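Local coordinates for lipoprotein (Clostridioides difficile, PDB 7RAG) that binds the CwlD amidase and allosterically activates it during spore formation, as the GerS lipoprotein of the LolA family, at residues Leu64-Ser68 and Lys79-Ile83; Ile105-Leu109 and Lys138-Tyr142; Asn149-Met153 and Thr165-Phe171. All blocks are in the same frame, centred on the assembly; numbering follows the deposited sequence.

Interaction 1 of 3, residues Leu64-Ser68 and Lys79-Ile83; sequences LKGKS and KNPKI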
loop_
_atom_site.group_PDB
_atom_site.type_symbol
_atom_site.label_atom_id
_atom_site.label_comp_id
_atom_site.label_asym_id
_atom_site.label_seq_id
_atom_site.Cartn_x
_atom_site.Cartn_y
_atom_site.Cartn_z
ATOM N N LEU A 64 -6.323 -9.387 21.553
ATOM C CA LEU A 64 -5.931 -9.324 20.152
ATOM C C LEU A 64 -7.098 -9.118 19.201
ATOM O O LEU A 64 -6.863 -8.855 18.018
ATOM C CB LEU A 64 -5.194 -10.598 19.758
ATOM C CG LEU A 64 -3.926 -10.892 20.548
ATOM C CD1 LEU A 64 -3.301 -12.173 20.041
ATOM C CD2 LEU A 64 -2.945 -9.760 20.491
ATOM N N LYS A 65 -8.331 -9.220 19.693
ATOM C CA LYS A 65 -9.509 -9.216 18.837
ATOM C C LYS A 65 -9.487 -8.015 17.908
ATOM O O LYS A 65 -9.254 -6.887 18.342
ATOM C CB LYS A 65 -10.768 -9.193 19.702
ATOM C CG LYS A 65 -12.080 -9.191 18.939
ATOM C CD LYS A 65 -13.259 -8.871 19.875
ATOM C CE LYS A 65 -14.589 -9.019 19.168
ATOM N NZ LYS A 65 -15.759 -8.462 19.941
ATOM N N GLY A 66 -9.687 -8.268 16.617
ATOM C CA GLY A 66 -9.698 -7.213 15.635
ATOM C C GLY A 66 -8.338 -6.796 15.115
ATOM O O GLY A 66 -8.281 -6.016 14.162
ATOM N N LYS A 67 -7.242 -7.254 15.722
ATOM C CA LYS A 67 -5.925 -7.022 15.139
ATOM C C LYS A 67 -5.739 -7.932 13.936
ATOM O O LYS A 67 -6.291 -9.032 13.879
ATOM C CB LYS A 67 -4.823 -7.257 16.169
ATOM C CG LYS A 67 -4.897 -6.269 17.308
ATOM C CD LYS A 67 -4.046 -6.681 18.454
ATOM C CE LYS A 67 -3.658 -5.497 19.297
ATOM N NZ LYS A 67 -4.823 -4.911 19.950
ATOM N N SER A 68 -5.002 -7.446 12.939
ATOM C CA SER A 68 -4.907 -8.214 11.706
ATOM C C SER A 68 -3.556 -8.001 11.038
ATOM O O SER A 68 -2.842 -7.028 11.300
ATOM C CB SER A 68 -6.052 -7.873 10.734
ATOM O OG SER A 68 -6.037 -6.507 10.329
ATOM N N LYS A 79 -2.336 -4.222 11.558
ATOM C CA LYS A 79 -3.385 -3.303 11.980
ATOM C C LYS A 79 -3.784 -3.567 13.423
ATOM O O LYS A 79 -4.083 -4.712 13.784
ATOM C CB LYS A 79 -4.609 -3.422 11.066
ATOM C CG LYS A 79 -4.415 -2.784 9.699
ATOM C CD LYS A 79 -5.698 -2.735 8.917
ATOM C CE LYS A 79 -5.466 -2.135 7.535
ATOM N NZ LYS A 79 -6.265 -2.849 6.504
ATOM N N ASN A 80 -3.771 -2.513 14.240
ATOM C CA ASN A 80 -4.385 -2.533 15.568
ATOM C C ASN A 80 -5.477 -1.476 15.586
ATOM O O ASN A 80 -5.187 -0.280 15.786
ATOM C CB ASN A 80 -3.377 -2.272 16.686
ATOM C CG ASN A 80 -4.006 -2.393 18.087
ATOM O OD1 ASN A 80 -5.181 -2.758 18.224
ATOM N ND2 ASN A 80 -3.221 -2.115 19.125
ATOM N N PRO A 81 -6.742 -1.865 15.395
ATOM C CA PRO A 81 -7.810 -0.861 15.318
ATOM C C PRO A 81 -8.181 -0.285 16.666
ATOM O O PRO A 81 -8.774 0.797 16.710
ATOM C CB PRO A 81 -8.967 -1.642 14.694
ATOM C CG PRO A 81 -8.766 -3.047 15.201
ATOM C CD PRO A 81 -7.269 -3.243 15.341
ATOM N N LYS A 82 -7.814 -0.943 17.767
ATOM C CA LYS A 82 -8.079 -0.401 19.094
ATOM C C LYS A 82 -7.426 0.967 19.292
ATOM O O LYS A 82 -7.832 1.711 20.190
ATOM C CB LYS A 82 -7.598 -1.392 20.172
ATOM C CG LYS A 82 -8.181 -1.176 21.575
ATOM C CD LYS A 82 -7.684 -2.236 22.569
ATOM C CE LYS A 82 -8.498 -3.540 22.472
ATOM N NZ LYS A 82 -8.131 -4.611 23.477
ATOM N N ILE A 83 -6.414 1.313 18.495
ATOM C CA ILE A 83 -5.783 2.628 18.579
ATOM C C ILE A 83 -5.670 3.215 17.181
ATOM O O ILE A 83 -4.950 4.199 16.967
ATOM C CB ILE A 83 -4.401 2.567 19.258
ATOM C CG1 ILE A 83 -3.465 1.638 18.487
ATOM C CG2 ILE A 83 -4.530 2.117 20.703
ATOM C CD1 ILE A 83 -2.108 1.498 19.136
#

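Interaction 2 of 3, residues Ile105-Leu109 and Lys138-Tyr142; sequences IKNYL and KQVLY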
loop_
_atom_site.group_PDB
_atom_site.type_symbol
_atom_site.label_atom_id
_atom_site.label_comp_id
_atom_site.label_asym_id
_atom_site.label_seq_id
_atom_site.Cartn_x
_atom_site.Cartn_y
_atom_site.Cartn_z
ATOM N N ILE A 105 -1.407 -23.301 0.679
ATOM C CA ILE A 105 -1.323 -23.240 -0.775
ATOM C C ILE A 105 0.073 -22.794 -1.159
ATOM O O ILE A 105 0.674 -21.935 -0.495
ATOM C CB ILE A 105 -2.351 -22.282 -1.402
ATOM C CG1 ILE A 105 -3.745 -22.435 -0.800
ATOM C CG2 ILE A 105 -2.403 -22.510 -2.918
ATOM C CD1 ILE A 105 -4.772 -21.518 -1.470
ATOM N N LYS A 106 0.583 -23.353 -2.247
ATOM C CA LYS A 106 1.826 -22.978 -2.909
ATOM C C LYS A 106 3.062 -23.526 -2.206
ATOM O O LYS A 106 4.161 -23.380 -2.743
ATOM C CB LYS A 106 1.993 -21.452 -3.086
ATOM C CG LYS A 106 1.161 -20.825 -4.227
ATOM C CD LYS A 106 1.474 -19.333 -4.388
ATOM C CE LYS A 106 2.752 -18.940 -3.648
ATOM N NZ LYS A 106 3.137 -17.535 -3.931
ATOM N N ASN A 107 2.941 -24.161 -1.043
ATOM C CA ASN A 107 4.000 -25.047 -0.577
ATOM C C ASN A 107 3.608 -26.506 -0.668
ATOM O O ASN A 107 4.434 -27.344 -1.052
ATOM C CB ASN A 107 4.413 -24.731 0.863
ATOM C CG ASN A 107 5.449 -25.726 1.401
ATOM O OD1 ASN A 107 5.237 -26.376 2.433
ATOM N ND2 ASN A 107 6.565 -25.859 0.687
ATOM N N TYR A 108 2.360 -26.825 -0.331
ATOM C CA TYR A 108 1.822 -28.152 -0.573
ATOM C C TYR A 108 1.269 -28.303 -1.979
ATOM O O TYR A 108 0.973 -29.428 -2.391
ATOM C CB TYR A 108 0.761 -28.474 0.472
ATOM C CG TYR A 108 1.397 -28.591 1.826
ATOM C CD1 TYR A 108 2.148 -29.723 2.163
ATOM C CD2 TYR A 108 1.311 -27.554 2.750
ATOM C CE1 TYR A 108 2.771 -29.835 3.403
ATOM C CE2 TYR A 108 1.924 -27.656 3.997
ATOM C CZ TYR A 108 2.654 -28.800 4.318
ATOM O OH TYR A 108 3.264 -28.897 5.551
ATOM N N LEU A 109 1.149 -27.198 -2.720
ATOM C CA LEU A 109 0.871 -27.271 -4.150
ATOM C C LEU A 109 2.148 -27.540 -4.931
ATOM O O LEU A 109 2.263 -28.547 -5.637
ATOM C CB LEU A 109 0.222 -25.970 -4.631
ATOM C CG LEU A 109 0.028 -25.864 -6.142
ATOM C CD1 LEU A 109 -1.006 -26.879 -6.631
ATOM C CD2 LEU A 109 -0.359 -24.439 -6.519
ATOM N N LYS A 138 10.027 -29.115 10.756
ATOM C CA LYS A 138 9.262 -29.832 9.753
ATOM C C LYS A 138 7.825 -29.355 9.829
ATOM O O LYS A 138 7.314 -29.076 10.916
ATOM C CB LYS A 138 9.362 -31.367 9.950
ATOM N N GLN A 139 7.193 -29.238 8.665
ATOM C CA GLN A 139 5.824 -28.767 8.514
ATOM C C GLN A 139 4.967 -29.944 8.058
ATOM O O GLN A 139 5.236 -30.538 7.007
ATOM C CB GLN A 139 5.784 -27.624 7.502
ATOM C CG GLN A 139 4.644 -26.645 7.667
ATOM C CD GLN A 139 4.543 -25.706 6.480
ATOM O OE1 GLN A 139 5.250 -25.874 5.486
ATOM N NE2 GLN A 139 3.673 -24.707 6.579
ATOM N N VAL A 140 3.956 -30.300 8.852
ATOM C CA VAL A 140 3.087 -31.431 8.543
ATOM C C VAL A 140 1.651 -30.949 8.408
ATOM O O VAL A 140 1.101 -30.353 9.341
ATOM C CB VAL A 140 3.176 -32.541 9.602
ATOM C CG1 VAL A 140 2.383 -33.758 9.128
ATOM C CG2 VAL A 140 4.617 -32.903 9.851
ATOM N N LEU A 141 1.036 -31.261 7.270
ATOM C CA LEU A 141 -0.339 -30.893 6.972
ATOM C C LEU A 141 -1.192 -32.147 6.864
ATOM O O LEU A 141 -0.840 -33.082 6.137
ATOM C CB LEU A 141 -0.420 -30.100 5.674
ATOM C CG LEU A 141 -1.805 -29.625 5.237
ATOM C CD1 LEU A 141 -2.332 -28.464 6.072
ATOM C CD2 LEU A 141 -1.762 -29.269 3.754
ATOM N N TYR A 142 -2.309 -32.159 7.584
ATOM C CA TYR A 142 -3.306 -33.218 7.494
ATOM C C TYR A 142 -4.454 -32.709 6.643
ATOM O O TYR A 142 -5.074 -31.693 6.977
ATOM C CB TYR A 142 -3.809 -33.627 8.878
ATOM C CG TYR A 142 -2.710 -34.179 9.745
ATOM C CD1 TYR A 142 -2.518 -35.553 9.874
ATOM C CD2 TYR A 142 -1.834 -33.325 10.416
ATOM C CE1 TYR A 142 -1.503 -36.054 10.648
ATOM C CE2 TYR A 142 -0.817 -33.826 11.194
ATOM C CZ TYR A 142 -0.656 -35.187 11.306
ATOM O OH TYR A 142 0.371 -35.678 12.080
#

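Interaction 3 of 3, residues Asn149-Met153 and Thr165-Phe171; sequences NPEKM and TVKYKDF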
loop_
_atom_site.group_PDB
_atom_site.type_symbol
_atom_site.label_atom_id
_atom_site.label_comp_id
_atom_site.label_asym_id
_atom_site.label_seq_id
_atom_site.Cartn_x
_atom_site.Cartn_y
_atom_site.Cartn_z
ATOM N N ASN A 149 -9.988 -30.814 1.968
ATOM C CA ASN A 149 -9.717 -29.599 2.714
ATOM C C ASN A 149 -8.692 -29.899 3.800
ATOM O O ASN A 149 -8.671 -31.003 4.352
ATOM C CB ASN A 149 -10.995 -29.057 3.363
ATOM C CG ASN A 149 -12.058 -28.605 2.344
ATOM O OD1 ASN A 149 -11.752 -27.969 1.331
ATOM N ND2 ASN A 149 -13.312 -28.922 2.629
ATOM N N PRO A 150 -7.818 -28.954 4.136
ATOM C CA PRO A 150 -6.870 -29.198 5.231
ATOM C C PRO A 150 -7.596 -29.270 6.565
ATOM O O PRO A 150 -8.509 -28.486 6.834
ATOM C CB PRO A 150 -5.935 -27.984 5.165
ATOM C CG PRO A 150 -6.785 -26.900 4.604
ATOM C CD PRO A 150 -7.744 -27.573 3.631
ATOM N N GLU A 151 -7.192 -30.222 7.404
ATOM C CA GLU A 151 -7.759 -30.340 8.745
ATOM C C GLU A 151 -6.823 -29.792 9.811
ATOM O O GLU A 151 -7.253 -29.039 10.690
ATOM C CB GLU A 151 -8.100 -31.800 9.060
ATOM C CG GLU A 151 -9.097 -32.418 8.093
ATOM C CD GLU A 151 -10.090 -33.376 8.761
ATOM O OE1 GLU A 151 -9.689 -34.109 9.692
ATOM O OE2 GLU A 151 -11.278 -33.390 8.360
ATOM N N LYS A 152 -5.539 -30.140 9.737
ATOM C CA LYS A 152 -4.603 -29.807 10.794
ATOM C C LYS A 152 -3.224 -29.562 10.206
ATOM O O LYS A 152 -2.849 -30.145 9.183
ATOM C CB LYS A 152 -4.536 -30.925 11.836
ATOM C CG LYS A 152 -3.793 -30.545 13.081
ATOM C CD LYS A 152 -3.967 -31.578 14.182
ATOM C CE LYS A 152 -3.208 -32.865 13.880
ATOM N NZ LYS A 152 -3.083 -33.716 15.107
HETATM N N MSE A 153 -2.467 -28.702 10.875
HETATM C CA MSE A 153 -1.086 -28.498 10.507
HETATM C C MSE A 153 -0.214 -28.381 11.734
HETATM O O MSE A 153 -0.603 -27.728 12.692
HETATM C CB MSE A 153 -0.931 -27.262 9.646
HETATM C CG MSE A 153 0.480 -27.178 9.107
HETATM SE SE MSE A 153 1.070 -25.392 8.602
HETATM C CE MSE A 153 0.306 -25.339 6.768
ATOM N N THR A 165 0.329 -25.696 16.374
ATOM C CA THR A 165 -0.725 -26.585 15.905
ATOM C C THR A 165 -1.887 -25.746 15.404
ATOM O O THR A 165 -2.530 -25.040 16.186
ATOM C CB THR A 165 -1.202 -27.536 16.998
ATOM O OG1 THR A 165 -0.080 -28.262 17.509
ATOM C CG2 THR A 165 -2.203 -28.528 16.414
ATOM N N VAL A 166 -2.179 -25.858 14.115
ATOM C CA VAL A 166 -3.298 -25.173 13.506
ATOM C C VAL A 166 -4.373 -26.206 13.218
ATOM O O VAL A 166 -4.133 -27.166 12.480
ATOM C CB VAL A 166 -2.879 -24.452 12.216
ATOM C CG1 VAL A 166 -4.092 -23.816 11.560
ATOM C CG2 VAL A 166 -1.794 -23.431 12.498
ATOM N N LYS A 167 -5.558 -26.001 13.770
ATOM C CA LYS A 167 -6.737 -26.788 13.419
ATOM C C LYS A 167 -7.665 -25.913 12.592
ATOM O O LYS A 167 -8.086 -24.839 13.047
ATOM C CB LYS A 167 -7.448 -27.318 14.668
ATOM C CG LYS A 167 -6.766 -28.558 15.293
ATOM C CD LYS A 167 -7.101 -28.718 16.765
ATOM C CE LYS A 167 -6.614 -30.073 17.321
ATOM N NZ LYS A 167 -7.756 -30.996 17.739
ATOM N N TYR A 168 -7.963 -26.364 11.374
ATOM C CA TYR A 168 -8.799 -25.617 10.437
ATOM C C TYR A 168 -10.273 -25.975 10.635
ATOM O O TYR A 168 -10.654 -27.136 10.483
ATOM C CB TYR A 168 -8.371 -25.915 9.000
ATOM C CG TYR A 168 -6.952 -25.520 8.658
ATOM C CD1 TYR A 168 -6.665 -24.279 8.084
ATOM C CD2 TYR A 168 -5.895 -26.398 8.892
ATOM C CE1 TYR A 168 -5.359 -23.925 7.770
ATOM C CE2 TYR A 168 -4.590 -26.063 8.572
ATOM C CZ TYR A 168 -4.327 -24.826 8.013
ATOM O OH TYR A 168 -3.025 -24.506 7.713
ATOM N N LYS A 169 -11.095 -24.975 10.945
ATOM C CA LYS A 169 -12.535 -25.130 11.127
ATOM C C LYS A 169 -13.284 -24.254 10.124
ATOM O O LYS A 169 -12.833 -23.154 9.791
ATOM C CB LYS A 169 -12.962 -24.750 12.574
ATOM C CG LYS A 169 -12.238 -25.522 13.699
ATOM C CD LYS A 169 -12.886 -26.877 13.987
ATOM C CE LYS A 169 -11.930 -27.828 14.679
ATOM N NZ LYS A 169 -10.873 -28.306 13.730
ATOM N N ASP A 170 -14.434 -24.743 9.644
ATOM C CA ASP A 170 -15.355 -23.970 8.802
ATOM C C ASP A 170 -14.732 -23.602 7.458
ATOM O O ASP A 170 -14.908 -22.477 6.980
ATOM C CB ASP A 170 -15.844 -22.693 9.496
ATOM C CG ASP A 170 -16.490 -22.948 10.844
ATOM O OD1 ASP A 170 -17.081 -24.035 11.036
ATOM O OD2 ASP A 170 -16.415 -22.043 11.714
ATOM N N PHE A 171 -14.023 -24.548 6.834
ATOM C CA PHE A 171 -13.283 -24.263 5.607
ATOM C C PHE A 171 -14.225 -24.184 4.411
ATOM O O PHE A 171 -14.891 -25.165 4.073
ATOM C CB PHE A 171 -12.223 -25.325 5.347
ATOM C CG PHE A 171 -11.229 -24.920 4.308
ATOM C CD1 PHE A 171 -10.075 -24.233 4.664
ATOM C CD2 PHE A 171 -11.459 -25.185 2.966
ATOM C CE1 PHE A 171 -9.160 -23.842 3.706
ATOM C CE2 PHE A 171 -10.545 -24.795 2.000
ATOM C CZ PHE A 171 -9.395 -24.124 2.372
#

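Interaction 1 of 3, residues Leu64-Ser68 and Lys79-Ile83
Two backbone hydrogen bonds join Ser68 and Lys79 as an antiparallel hydrogen-bonded pair. Ser68 N donates to Lys79 O at 3.0 Å, and Lys79 N returns a bond to Ser68 O at 2.9 Å. The same Lys79 O also receives a CA-H...O contact from Lys67 CA at 3.3 Å.

The polar side-chain part is carried by Lys67 and Asn80, which run side by side in the same direction. Asn80 CG lies opposite its own backbone N (chi1 -176°), which sets its amide alongside the Lys67 chain; that chain bends at its last torsion, bringing Lys67 NZ to 2.8 Å from Asn80 OD1. The ammonium stands above the amide plane, well off a lone pair. Lys82 N reaches Asn80 OD1 from the opposite face at 3.2 Å, closing an Asx turn, so one oxygen is gripped from both faces of its plane. Lys67 NZ has a second acceptor in His63 O.

Pro81 lays its ring against the Gly66 carbonyl, Pro81 CD being 3.2 Å from Gly66 O. Gly66 belongs to the type II turn Leu64-Lys67; its positive phi of 84° would press a CB against the preceding carbonyl, which accounts for glycine here. Beside the Ser68-Lys79 pair, Ser68 OG touches Lys79 CB at 3.5 Å.

Trp199 of the amidase chain packs on Lys67 and Asn80, and Glu195 of that chain forms a salt bridge with Lys82, placing the contact at the interface between the two proteins. Within the fold it closes the open end of the hairpin formed by strands 68-71 and 75-80, while on its other side Gly66 and Lys67 bond to Val58 of strand 40-58.

Interaction 2 of 3, residues Ile105-Leu109 and Lys138-Tyr142
Packing of a loop onto a sheet face defines this contact: Tyr108, in the connection between strands 85-90 and 115-119, lies against Gln139 and Leu141 of strand 138-144, the middle strand of the second antiparallel sheet. Both of those residues direct their CB atoms toward the loop, whereas Val140 between them points away, as expected for successive residues of a strand. The nearest CA atoms, Tyr108 CA and Leu141 CA, are still 8.3 Å apart, so side chains bridge the gap and no backbone pairing is involved.

Tyr108 buries more surface than any other residue of the contact. Its CG is set opposite the carbonyl carbon (chi1 -67°), which sends the ring from the loop toward the strand. Leu141 CB sits over one face of the Tyr108 ring, 3.8 Å from the centroid and 20° off the normal, a CH-pi contact. Leu141 CD2 follows the same ring toward its root, reaching Tyr108 CD2 at 3.7 Å.

Leu125 of strand 122-128 and Met114 also pack on Tyr108, and Phe15 of the second subunit touches both Tyr108 and Leu141, so the apolar contact extends to the interface with the second copy of the protein. At the far end of the ring, the hydroxyl touches the aliphatic part of Gln139, Tyr108 OH lying 3.4 Å from Gln139 CG, and a weak hydrogen bond runs from Tyr108 OH to Gln139 O at 2.9 Å.

Interaction 3 of 3, residues Asn149-Met153 and Thr165-Phe171
Pro150 touches two aromatic rings, and this is the tightly packed side of the contact. Its CD stands over the centre of the Phe171 ring, 4.0 Å from the centroid and 11° off the normal, while its CB lies over a face of Tyr168, 4.2 Å from that centroid and nearer the rim. Val166 CG1 lies over the opposite face, toward the rim. Selenomethionine Met153 extends with CG opposite its backbone N (chi1 -172°), then bends at its last torsion, bringing Met153 CE to 3.6 Å from Tyr168 OH. That hydroxyl is hydrogen-bonded to Gly102 O.

The other side is looser and more open to solvent. Lys152 and Lys167 form a non-hydrogen-bonded pair, with Lys152 CG and Lys167 CG 4.2 Å apart, but Lys152 NZ and Lys167 NZ stay 6.0 Å apart. Lys152 has a cation-pi partner in Tyr142, and Glu151 turns away to bond His122 and Asn144.

Backbone bonds join the two strands between these faces. Met153 N donates to Val166 O and Val166 N to Met153 O, both at 2.8 Å, and Tyr168 N reaches Glu151 O at 2.9 Å. The N-to-C directions of 150-153 and 165-169 differ by 165°, close to antiparallel. On the other flank of strand 150-156, Glu151 and Lys152 both face Tyr142 of strand 138-144, a classic beta bulge. This is an antiparallel beta hairpin whose strand 162-173 is outermost within this chain, the sheet running on into the second subunit.

In the fold
Interactions 2 and 3 belong to the same sheet: strands 138-144 and 150-156 are neighbours, their contact centres are 12 Å apart, and Tyr142 O comes within 2.6 Å of Glu151 N, a probable hydrogen bond. Tyr108 from the loop also packs on Met153, so apolar side chains of the two contacts pack together, and both touch the second subunit. Interaction 1 lies in the other sheet, its centre 28 Å from that of interaction 2 and 23 Å from that of interaction 3; nearest atoms are about 18 and 13 Å away. It meets the amidase chain, and a bound 1,2-ethanediol, probably from crystallisation, lies about 4 Å from the Lys67 side chain.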